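Local coordinates for carboxypeptidase D (Drosophila melanogaster, PDB 3MN8), which removes C-terminal arginine or lysine residues from peptides and proteins with a zinc ion, and is described here by its first carboxypeptidase domain in the active 1B form, at residues Pro160-Arg165 against Cys308-Ala313; Leu302-Ser307 against Leu329-Gln334; Asp48-Leu53 against Tyr113-Leu118. All coordinates share one frame; numbering follows the deposited sequence.

Interaction 1. Residues Pro160-Arg165 against Cys308-Ala313; sequences PNYVGR and CCKYPA. With GEM ((2-guanidinoethylmercapto)succinic acid), chain G.
Arg165 and Lys310 approach through two long, extended side chains that start from different first torsions. Arg165 leaves the backbone with CG opposite its N (chi1 178°), and its next two torsions are also extended, which carries the guanidinium out to the inhibitor. Lys310 has CG anti to its carbonyl carbon (chi1 -65°), and its equally stretched chain brings the ammonium beside the arginine: Lys310 NZ lies 3.9 Å from Arg165 NH1. Tyr162 contributes a ring edge, with its CE2 4.3 Å from Lys310 NZ and the nitrogen close to the ring plane, which is not a cation-pi arrangement. The turn that carries Tyr162 is closed by Val163 N to Pro160 O at 3.0 Å, and Gly164 takes backbone angles at which a CB would jam against the preceding carbonyl oxygen.

The guanidinium holds both carboxylates of (2-guanidinoethylmercapto)succinic acid: Arg165 NH2 bonds O15 at 2.8 Å with an N-H...O angle of 157°, while Arg165 NH1 reaches O13 of the second carboxylate by a longer, more bent bond of 3.2 Å. Asp172 forms a salt bridge with NH2, and His101 and Glu104, both zinc ligands, also touch the arginine. A leucine here would remove both N-H donors, and the inhibitor carboxylates would probably lose these anchors while Asp172 lost its salt-bridge mate. Of this pair only Arg165 grips the carboxylates; the lysine ammonium, not touching them, would probably add positive potential, consistent with a site that receives anions. An arginine so close to the zinc is consistent with polarising a substrate carbonyl, as in related M14 carboxypeptidases.

Interaction 2. Residues Leu302-Ser307 against Leu329-Gln334; sequences LTIELS and LQLLRQ. With GEM ((2-guanidinoethylmercapto)succinic acid), chain G.
Leu302 and Ile304 project from strand 300-305 onto Leu331 of helix 317-333, and the two backbones stay well apart, the nearest pair of CA atoms, Leu302 and Leu331, being 10.0 Å from each other. Side chains alone therefore span the space between sheet and helix, and one methyl group, Leu331 CD1, makes the crossing. It meets Ile304 tip to tip, CD1 to CD1 at 3.8 Å, and touches Leu302 more loosely, CD1 to CD1 at 4.4 Å. Leu331 points its CG away from its own N (chi1 -174°), which sends the branch out from the helix toward the sheet. Ile304 answers with CG1 anti to its own carbonyl carbon and a nearly straight chi2 of 163°, which makes the ethyl arm stand out at full length. A beta-branched isoleucine suits the extended strand, while the leucines supply flexible ends that can fill a buried apolar layer. Leu331 also packs on Tyr96 and Leu212, and Ile304 on Tyr255, so the layer extends over strands 212-217 and 93-97 and helix 245-257.

Alternation along the strand turns the intervening residues the other way, to the inhibitor. Thr303 CG2 lies 3.6 Å from C6 of (2-guanidinoethylmercapto)succinic acid, next to the thioether sulfur, while its OG1 is hydrogen-bonded to Gln290. Glu305, the probable proton donor or acceptor, is next along the strand on this same side, its chain bent at chi2 (-77°), and its side chain also touches the zinc ligand His217. The strand thus separates two chemistries: an apolar seam of Leu302, Ile304 and Leu331 joins its back to the helix, while its front presents the threonine and the carboxylate to the zinc-centred pocket.

Interaction 3. Residues Asp48-Leu53 against Tyr113-Leu118; sequences DLFAGL and YMAQYL
Leu49 meets Gln116 where helix 43-56 runs beside helix 106-121, two helices of the alpha/beta fold of M14 carboxypeptidases that lie nearly parallel, their segment axes 16° apart in direction and 11.3 Å apart at closest approach. At this spacing, long side chains of helix 43-56 reach the glutamine or the alanine methyl of helix 106-121. Leu49 CD1 sits over the flat amide of Gln116, 3.8 Å from its CD, while Leu49 CD2 rests 4.1 Å from the glutamine CG, so the leucine covers both the aliphatic stem and the head; the two chains cross at about a right angle. A chi1 of -170° swings the Leu49 branch across to the glutamine. Beside this pair the small Ala115 takes Leu53, whose CD2 lies 4.1 Å from Ala115 CB, and Phe50 CE1 touches the same methyl more distantly at 4.5 Å. An alanine suits a place where two larger apolar side chains converge.

Beyond this shell, Leu78 of strand 74-80 packs against Phe50, Leu53 and Ala115, giving both helices a common apolar support on the central sheet, and Phe34 touches Gln116. The amide is steadied one turn back in its helix, where Gln116 NE2 is hydrogen-bonded to Val112 O.

Overall arrangement
From the N terminus, interaction 3 comes first: the contact of 48-53 with 113-118 closes a loop that includes strands 61-68, 74-80 and 93-97 and pairs two helices beside the central sheet. Only after that does interaction 1 open at 160-165. Interaction 2 opens at 302-307 before interaction 1 closes at 308-313, and itself closes at 329-334, so these two cross; the directly consecutive 302-307 and 308-313 carry the chain from one to the other. Both also reach the same inhibitor. Interaction 2 touches interaction 3 through Leu329 CD1 and Met114 CE, 3.7 Å apart, which joins helix 317-333 to helix 106-121. Together they link pocket loops, central sheet and surrounding helices within one catalytic domain.

Interaction 1. Residues Pro160-Arg165 against Cys308-Ala313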
loop_
_atom_site.group_PDB
_atom_site.type_symbol
_atom_site.label_atom_id
_atom_site.label_comp_id
_atom_site.label_asym_id
_atom_site.label_seq_id
_atom_site.Cartn_x
_atom_site.Cartn_y
_atom_site.Cartn_z
ATOM N N PRO A 160 -6.042 -21.845 -17.929
ATOM C CA PRO A 160 -5.915 -23.216 -17.419
ATOM C C PRO A 160 -4.776 -23.354 -16.409
ATOM O O PRO A 160 -3.720 -22.751 -16.585
ATOM C CB PRO A 160 -5.605 -24.014 -18.684
ATOM C CG PRO A 160 -6.342 -23.272 -19.747
ATOM C CD PRO A 160 -6.230 -21.823 -19.394
ATOM N N ASN A 161 -4.996 -24.139 -15.362
ATOM C CA ASN A 161 -3.993 -24.313 -14.309
ATOM C C ASN A 161 -3.794 -23.071 -13.434
ATOM O O ASN A 161 -3.034 -23.102 -12.471
ATOM C CB ASN A 161 -2.651 -24.746 -14.913
ATOM C CG ASN A 161 -2.749 -26.053 -15.668
ATOM O OD1 ASN A 161 -2.230 -26.186 -16.774
ATOM N ND2 ASN A 161 -3.423 -27.029 -15.074
ATOM N N TYR A 162 -4.501 -21.994 -13.759
ATOM C CA TYR A 162 -4.195 -20.679 -13.208
ATOM C C TYR A 162 -2.784 -20.287 -13.609
ATOM O O TYR A 162 -2.020 -19.701 -12.823
ATOM C CB TYR A 162 -4.380 -20.632 -11.695
ATOM C CG TYR A 162 -5.826 -20.516 -11.310
ATOM C CD1 TYR A 162 -6.542 -21.628 -10.899
ATOM C CD2 TYR A 162 -6.487 -19.296 -11.380
ATOM C CE1 TYR A 162 -7.871 -21.529 -10.550
ATOM C CE2 TYR A 162 -7.822 -19.187 -11.032
ATOM C CZ TYR A 162 -8.510 -20.309 -10.621
ATOM O OH TYR A 162 -9.839 -20.203 -10.276
ATOM N N VAL A 163 -2.449 -20.631 -14.850
ATOM C CA VAL A 163 -1.186 -20.212 -15.423
ATOM C C VAL A 163 -1.204 -18.707 -15.687
ATOM O O VAL A 163 -2.176 -18.149 -16.216
ATOM C CB VAL A 163 -0.844 -20.985 -16.702
ATOM C CG1 VAL A 163 0.184 -20.223 -17.522
ATOM C CG2 VAL A 163 -0.351 -22.400 -16.355
ATOM N N GLY A 164 -0.121 -18.054 -15.284
ATOM C CA GLY A 164 -0.011 -16.608 -15.369
ATOM C C GLY A 164 -0.342 -15.937 -14.046
ATOM O O GLY A 164 0.228 -14.906 -13.700
ATOM N N ARG A 165 -1.273 -16.531 -13.305
ATOM C CA ARG A 165 -1.662 -16.009 -12.007
ATOM C C ARG A 165 -0.498 -16.169 -11.034
ATOM O O ARG A 165 -0.042 -15.196 -10.441
ATOM C CB ARG A 165 -2.929 -16.716 -11.495
ATOM C CG ARG A 165 -3.389 -16.257 -10.113
ATOM C CD ARG A 165 -4.679 -16.952 -9.676
ATOM N NE ARG A 165 -4.824 -16.975 -8.219
ATOM C CZ ARG A 165 -5.553 -16.106 -7.523
ATOM N NH1 ARG A 165 -6.208 -15.140 -8.148
ATOM N NH2 ARG A 165 -5.634 -16.205 -6.201
ATOM N N CYS A 308 -13.747 -6.354 -13.123
ATOM C CA CYS A 308 -14.365 -7.664 -13.215
ATOM C C CYS A 308 -13.542 -8.528 -14.146
ATOM O O CYS A 308 -13.308 -9.708 -13.877
ATOM C CB CYS A 308 -15.794 -7.545 -13.745
ATOM S SG CYS A 308 -16.954 -6.912 -12.528
ATOM N N CYS A 309 -13.106 -7.934 -15.252
ATOM C CA CYS A 309 -12.199 -8.617 -16.168
ATOM C C CYS A 309 -10.735 -8.512 -15.710
ATOM O O CYS A 309 -10.161 -7.415 -15.631
ATOM C CB CYS A 309 -12.351 -8.065 -17.572
ATOM S SG CYS A 309 -11.314 -8.926 -18.762
ATOM N N LYS A 310 -10.135 -9.658 -15.410
ATOM C CA LYS A 310 -8.770 -9.686 -14.899
ATOM C C LYS A 310 -7.789 -8.987 -15.842
ATOM O O LYS A 310 -6.991 -8.150 -15.417
ATOM C CB LYS A 310 -8.328 -11.128 -14.641
ATOM C CG LYS A 310 -9.118 -11.823 -13.552
ATOM C CD LYS A 310 -8.594 -13.235 -13.270
ATOM C CE LYS A 310 -8.931 -13.658 -11.820
ATOM N NZ LYS A 310 -8.338 -14.974 -11.398
ATOM N N TYR A 311 -7.858 -9.337 -17.125
ATOM C CA TYR A 311 -6.950 -8.791 -18.139
ATOM C C TYR A 311 -7.728 -8.167 -19.294
ATOM O O TYR A 311 -7.900 -8.806 -20.326
ATOM C CB TYR A 311 -6.061 -9.905 -18.707
ATOM C CG TYR A 311 -4.742 -9.437 -19.303
ATOM C CD1 TYR A 311 -3.618 -10.260 -19.271
ATOM C CD2 TYR A 311 -4.611 -8.182 -19.882
ATOM C CE1 TYR A 311 -2.403 -9.856 -19.800
ATOM C CE2 TYR A 311 -3.391 -7.758 -20.409
ATOM C CZ TYR A 311 -2.294 -8.607 -20.366
ATOM O OH TYR A 311 -1.084 -8.212 -20.891
ATOM N N PRO A 312 -8.202 -6.920 -19.126
ATOM C CA PRO A 312 -8.993 -6.286 -20.190
ATOM C C PRO A 312 -8.092 -5.781 -21.311
ATOM O O PRO A 312 -6.871 -5.947 -21.234
ATOM C CB PRO A 312 -9.685 -5.111 -19.482
ATOM C CG PRO A 312 -9.326 -5.247 -17.990
ATOM C CD PRO A 312 -8.072 -6.062 -17.935
ATOM N N ALA A 313 -8.689 -5.186 -22.341
ATOM C CA ALA A 313 -7.931 -4.656 -23.477
ATOM C C ALA A 313 -7.511 -3.215 -23.226
ATOM O O ALA A 313 -8.155 -2.494 -22.462
ATOM C CB ALA A 313 -8.747 -4.758 -24.777
HETATM C C8 GEM G . -7.868 -12.769 -3.549
HETATM S S7 GEM G . -7.082 -11.479 -2.626
HETATM C C6 GEM G . -8.481 -10.475 -2.216
HETATM C C5 GEM G . -9.606 -11.241 -1.524
HETATM N N3 GEM G . -9.137 -11.604 -0.196
HETATM C C1 GEM G . -9.734 -12.419 0.667
HETATM N N4 GEM G . -9.186 -12.660 1.851
HETATM N N2 GEM G . -10.884 -13.003 0.345
HETATM C C9 GEM G . -6.843 -13.851 -3.766
HETATM O O14 GEM G . -5.670 -13.636 -3.388
HETATM O O15 GEM G . -7.195 -14.923 -4.302
HETATM C C10 GEM G . -8.481 -12.283 -4.873
HETATM C C11 GEM G . -7.511 -11.833 -5.958
HETATM O O12 GEM G . -7.734 -10.727 -6.509
HETATM O O13 GEM G . -6.554 -12.578 -6.294
#

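Interaction 2. Residues Leu302-Ser307 against Leu329-Gln334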
loop_
_atom_site.group_PDB
_atom_site.type_symbol
_atom_site.label_atom_id
_atom_site.label_comp_id
_atom_site.label_asym_id
_atom_site.label_seq_id
_atom_site.Cartn_x
_atom_site.Cartn_y
_atom_site.Cartn_z
ATOM N N LEU A 302 -4.244 -2.226 2.181
ATOM C CA LEU A 302 -5.527 -2.678 1.643
ATOM C C LEU A 302 -5.300 -3.566 0.442
ATOM O O LEU A 302 -4.281 -3.456 -0.237
ATOM C CB LEU A 302 -6.382 -1.495 1.181
ATOM C CG LEU A 302 -6.914 -0.534 2.236
ATOM C CD1 LEU A 302 -7.872 0.442 1.571
ATOM C CD2 LEU A 302 -7.600 -1.299 3.355
ATOM N N THR A 303 -6.267 -4.439 0.173
ATOM C CA THR A 303 -6.307 -5.193 -1.076
ATOM C C THR A 303 -7.381 -4.555 -1.950
ATOM O O THR A 303 -8.536 -4.450 -1.543
ATOM C CB THR A 303 -6.672 -6.688 -0.855
ATOM O OG1 THR A 303 -5.877 -7.244 0.200
ATOM C CG2 THR A 303 -6.451 -7.500 -2.128
ATOM N N ILE A 304 -7.013 -4.120 -3.148
ATOM C CA ILE A 304 -7.998 -3.477 -4.008
ATOM C C ILE A 304 -8.211 -4.161 -5.360
ATOM O O ILE A 304 -7.269 -4.351 -6.149
ATOM C CB ILE A 304 -7.702 -1.996 -4.203
ATOM C CG1 ILE A 304 -7.790 -1.279 -2.864
ATOM C CG2 ILE A 304 -8.699 -1.393 -5.183
ATOM C CD1 ILE A 304 -7.137 0.064 -2.867
ATOM N N GLU A 305 -9.471 -4.522 -5.602
ATOM C CA GLU A 305 -9.881 -5.189 -6.829
ATOM C C GLU A 305 -10.409 -4.131 -7.795
ATOM O O GLU A 305 -11.333 -3.390 -7.465
ATOM C CB GLU A 305 -10.968 -6.228 -6.515
ATOM C CG GLU A 305 -10.562 -7.319 -5.506
ATOM C CD GLU A 305 -9.678 -8.394 -6.123
ATOM O OE1 GLU A 305 -9.287 -9.335 -5.407
ATOM O OE2 GLU A 305 -9.368 -8.295 -7.329
ATOM N N LEU A 306 -9.832 -4.065 -8.991
ATOM C CA LEU A 306 -10.115 -2.956 -9.908
ATOM C C LEU A 306 -11.154 -3.255 -10.986
ATOM O O LEU A 306 -12.006 -2.414 -11.283
ATOM C CB LEU A 306 -8.823 -2.451 -10.560
ATOM C CG LEU A 306 -7.827 -1.935 -9.532
ATOM C CD1 LEU A 306 -6.460 -1.708 -10.137
ATOM C CD2 LEU A 306 -8.359 -0.670 -8.906
ATOM N N SER A 307 -11.087 -4.443 -11.574
ATOM C CA SER A 307 -11.986 -4.779 -12.666
ATOM C C SER A 307 -12.599 -6.153 -12.482
ATOM O O SER A 307 -12.055 -7.002 -11.767
ATOM C CB SER A 307 -11.243 -4.728 -13.996
ATOM O OG SER A 307 -10.019 -5.447 -13.914
ATOM N N LEU A 329 -5.425 9.009 -5.344
ATOM C CA LEU A 329 -4.903 10.204 -4.703
ATOM C C LEU A 329 -5.422 10.327 -3.269
ATOM O O LEU A 329 -4.649 10.493 -2.324
ATOM C CB LEU A 329 -5.296 11.442 -5.508
ATOM C CG LEU A 329 -4.420 11.844 -6.698
ATOM C CD1 LEU A 329 -3.221 10.898 -6.888
ATOM C CD2 LEU A 329 -5.276 11.984 -7.978
ATOM N N GLN A 330 -6.738 10.242 -3.118
ATOM C CA GLN A 330 -7.364 10.397 -1.813
ATOM C C GLN A 330 -6.894 9.354 -0.802
ATOM O O GLN A 330 -6.719 9.665 0.372
ATOM C CB GLN A 330 -8.887 10.383 -1.951
ATOM C CG GLN A 330 -9.423 11.607 -2.645
ATOM C CD GLN A 330 -8.965 12.884 -1.965
ATOM O OE1 GLN A 330 -9.409 13.204 -0.867
ATOM N NE2 GLN A 330 -8.075 13.619 -2.619
ATOM N N LEU A 331 -6.692 8.120 -1.255
ATOM C CA LEU A 331 -6.191 7.063 -0.379
ATOM C C LEU A 331 -4.803 7.451 0.089
ATOM O O LEU A 331 -4.482 7.348 1.269
ATOM C CB LEU A 331 -6.139 5.722 -1.111
ATOM C CG LEU A 331 -5.777 4.482 -0.287
ATOM C CD1 LEU A 331 -5.869 3.235 -1.142
ATOM C CD2 LEU A 331 -4.381 4.587 0.286
ATOM N N LEU A 332 -3.979 7.908 -0.841
ATOM C CA LEU A 332 -2.628 8.302 -0.476
ATOM C C LEU A 332 -2.678 9.334 0.628
ATOM O O LEU A 332 -1.941 9.230 1.599
ATOM C CB LEU A 332 -1.848 8.825 -1.685
ATOM C CG LEU A 332 -1.439 7.706 -2.659
ATOM C CD1 LEU A 332 -0.890 8.243 -3.967
ATOM C CD2 LEU A 332 -0.448 6.759 -2.012
ATOM N N ARG A 333 -3.575 10.309 0.500
ATOM C CA ARG A 333 -3.683 11.382 1.502
ATOM C C ARG A 333 -4.161 10.889 2.866
ATOM O O ARG A 333 -4.079 11.612 3.859
ATOM C CB ARG A 333 -4.557 12.529 0.995
ATOM C CG ARG A 333 -4.147 12.993 -0.395
ATOM C CD ARG A 333 -4.556 14.424 -0.709
ATOM N NE ARG A 333 -3.646 15.391 -0.121
ATOM C CZ ARG A 333 -2.920 16.304 -0.767
ATOM N NH1 ARG A 333 -2.151 17.101 -0.048
ATOM N NH2 ARG A 333 -2.949 16.445 -2.090
ATOM N N GLN A 334 -4.641 9.650 2.913
ATOM C CA GLN A 334 -5.012 9.014 4.173
ATOM C C GLN A 334 -3.770 8.637 4.998
ATOM O O GLN A 334 -3.858 8.390 6.202
ATOM C CB GLN A 334 -5.878 7.784 3.910
ATOM C CG GLN A 334 -7.322 8.085 3.510
ATOM C CD GLN A 334 -8.141 8.627 4.677
ATOM O OE1 GLN A 334 -8.401 7.923 5.653
ATOM N NE2 GLN A 334 -8.547 9.881 4.577
HETATM C C8 GEM G . -7.868 -12.769 -3.549
HETATM S S7 GEM G . -7.082 -11.479 -2.626
HETATM C C6 GEM G . -8.481 -10.475 -2.216
HETATM C C5 GEM G . -9.606 -11.241 -1.524
HETATM N N3 GEM G . -9.137 -11.604 -0.196
HETATM C C1 GEM G . -9.734 -12.419 0.667
HETATM N N4 GEM G . -9.186 -12.660 1.851
HETATM N N2 GEM G . -10.884 -13.003 0.345
HETATM C C9 GEM G . -6.843 -13.851 -3.766
HETATM O O14 GEM G . -5.670 -13.636 -3.388
HETATM O O15 GEM G . -7.195 -14.923 -4.302
HETATM C C10 GEM G . -8.481 -12.283 -4.873
HETATM C C11 GEM G . -7.511 -11.833 -5.958
HETATM O O12 GEM G . -7.734 -10.727 -6.509
HETATM O O13 GEM G . -6.554 -12.578 -6.294
#

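Interaction 3. Residues Asp48-Leu53 against Tyr113-Leu118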
loop_
_atom_site.group_PDB
_atom_site.type_symbol
_atom_site.label_atom_id
_atom_site.label_comp_id
_atom_site.label_asym_id
_atom_site.label_seq_id
_atom_site.Cartn_x
_atom_site.Cartn_y
_atom_site.Cartn_z
ATOM N N ASP A 48 12.454 0.791 -19.069
ATOM C CA ASP A 48 12.787 1.944 -19.898
ATOM C C ASP A 48 12.116 3.223 -19.390
ATOM O O ASP A 48 12.752 4.282 -19.316
ATOM C CB ASP A 48 12.428 1.687 -21.368
ATOM C CG ASP A 48 13.340 0.656 -22.029
ATOM O OD1 ASP A 48 14.457 0.409 -21.517
ATOM O OD2 ASP A 48 12.938 0.095 -23.078
ATOM N N LEU A 49 10.841 3.127 -19.019
ATOM C CA LEU A 49 10.117 4.319 -18.591
ATOM C C LEU A 49 10.576 4.833 -17.227
ATOM O O LEU A 49 10.610 6.055 -16.987
ATOM C CB LEU A 49 8.608 4.088 -18.592
ATOM C CG LEU A 49 7.817 5.385 -18.394
ATOM C CD1 LEU A 49 6.550 5.374 -19.239
ATOM C CD2 LEU A 49 7.504 5.616 -16.930
ATOM N N PHE A 50 10.924 3.896 -16.345
ATOM C CA PHE A 50 11.407 4.222 -15.010
ATOM C C PHE A 50 12.779 4.872 -15.025
ATOM O O PHE A 50 13.073 5.713 -14.185
ATOM C CB PHE A 50 11.449 2.977 -14.135
ATOM C CG PHE A 50 10.166 2.708 -13.414
ATOM C CD1 PHE A 50 9.015 3.409 -13.744
ATOM C CD2 PHE A 50 10.108 1.759 -12.408
ATOM C CE1 PHE A 50 7.833 3.166 -13.075
ATOM C CE2 PHE A 50 8.930 1.509 -11.736
ATOM C CZ PHE A 50 7.793 2.209 -12.067
ATOM N N ALA A 51 13.625 4.476 -15.967
ATOM C CA ALA A 51 14.922 5.128 -16.125
ATOM C C ALA A 51 14.745 6.548 -16.665
ATOM O O ALA A 51 15.454 7.472 -16.258
ATOM C CB ALA A 51 15.833 4.304 -17.041
ATOM N N GLY A 52 13.790 6.713 -17.576
ATOM C CA GLY A 52 13.561 8.002 -18.208
ATOM C C GLY A 52 13.112 9.033 -17.195
ATOM O O GLY A 52 13.566 10.183 -17.188
ATOM N N LEU A 53 12.203 8.602 -16.334
ATOM C CA LEU A 53 11.686 9.459 -15.283
ATOM C C LEU A 53 12.808 9.908 -14.359
ATOM O O LEU A 53 12.824 11.046 -13.890
ATOM C CB LEU A 53 10.625 8.697 -14.497
ATOM C CG LEU A 53 9.174 8.922 -14.937
ATOM C CD1 LEU A 53 9.012 9.324 -16.398
ATOM C CD2 LEU A 53 8.278 7.752 -14.594
ATOM N N TYR A 113 0.642 4.756 -15.069
ATOM C CA TYR A 113 -0.017 6.054 -15.226
ATOM C C TYR A 113 0.224 7.032 -14.056
ATOM O O TYR A 113 0.537 8.202 -14.265
ATOM C CB TYR A 113 -1.524 5.849 -15.410
ATOM C CG TYR A 113 -1.917 5.193 -16.719
ATOM C CD1 TYR A 113 -3.154 4.564 -16.862
ATOM C CD2 TYR A 113 -1.060 5.210 -17.816
ATOM C CE1 TYR A 113 -3.525 3.968 -18.063
ATOM C CE2 TYR A 113 -1.421 4.619 -19.021
ATOM C CZ TYR A 113 -2.652 3.998 -19.133
ATOM O OH TYR A 113 -3.009 3.407 -20.318
ATOM N N MET A 114 0.060 6.559 -12.826
ATOM C CA MET A 114 0.274 7.415 -11.665
ATOM C C MET A 114 1.675 8.044 -11.669
ATOM O O MET A 114 1.808 9.253 -11.544
ATOM C CB MET A 114 0.016 6.639 -10.363
ATOM C CG MET A 114 0.240 7.453 -9.073
ATOM S SD MET A 114 -0.877 8.875 -8.853
ATOM C CE MET A 114 -2.449 8.025 -9.007
ATOM N N ALA A 115 2.705 7.217 -11.825
ATOM C CA ALA A 115 4.092 7.669 -11.854
ATOM C C ALA A 115 4.248 8.892 -12.743
ATOM O O ALA A 115 4.661 9.962 -12.292
ATOM C CB ALA A 115 5.001 6.541 -12.356
ATOM N N GLN A 116 3.920 8.723 -14.019
ATOM C CA GLN A 116 3.975 9.815 -14.968
ATOM C C GLN A 116 3.121 10.994 -14.505
ATOM O O GLN A 116 3.590 12.134 -14.480
ATOM C CB GLN A 116 3.494 9.327 -16.323
ATOM C CG GLN A 116 4.364 8.236 -16.943
ATOM C CD GLN A 116 3.703 7.600 -18.173
ATOM O OE1 GLN A 116 3.809 8.109 -19.297
ATOM N NE2 GLN A 116 2.998 6.497 -17.954
ATOM N N TYR A 117 1.875 10.703 -14.129
ATOM C CA TYR A 117 0.924 11.721 -13.689
ATOM C C TYR A 117 1.477 12.609 -12.576
ATOM O O TYR A 117 1.525 13.834 -12.690
ATOM C CB TYR A 117 -0.374 11.065 -13.223
ATOM C CG TYR A 117 -1.435 12.059 -12.820
ATOM C CD1 TYR A 117 -2.250 12.653 -13.771
ATOM C CD2 TYR A 117 -1.618 12.409 -11.490
ATOM C CE1 TYR A 117 -3.220 13.572 -13.416
ATOM C CE2 TYR A 117 -2.590 13.329 -11.114
ATOM C CZ TYR A 117 -3.389 13.907 -12.085
ATOM O OH TYR A 117 -4.348 14.822 -11.731
ATOM N N LEU A 118 1.896 11.987 -11.490
ATOM C CA LEU A 118 2.466 12.719 -10.376
ATOM C C LEU A 118 3.645 13.570 -10.804
ATOM O O LEU A 118 3.674 14.770 -10.559
ATOM C CB LEU A 118 2.899 11.758 -9.268
ATOM C CG LEU A 118 1.726 11.226 -8.456
ATOM C CD1 LEU A 118 2.191 10.218 -7.417
ATOM C CD2 LEU A 118 0.975 12.391 -7.813
#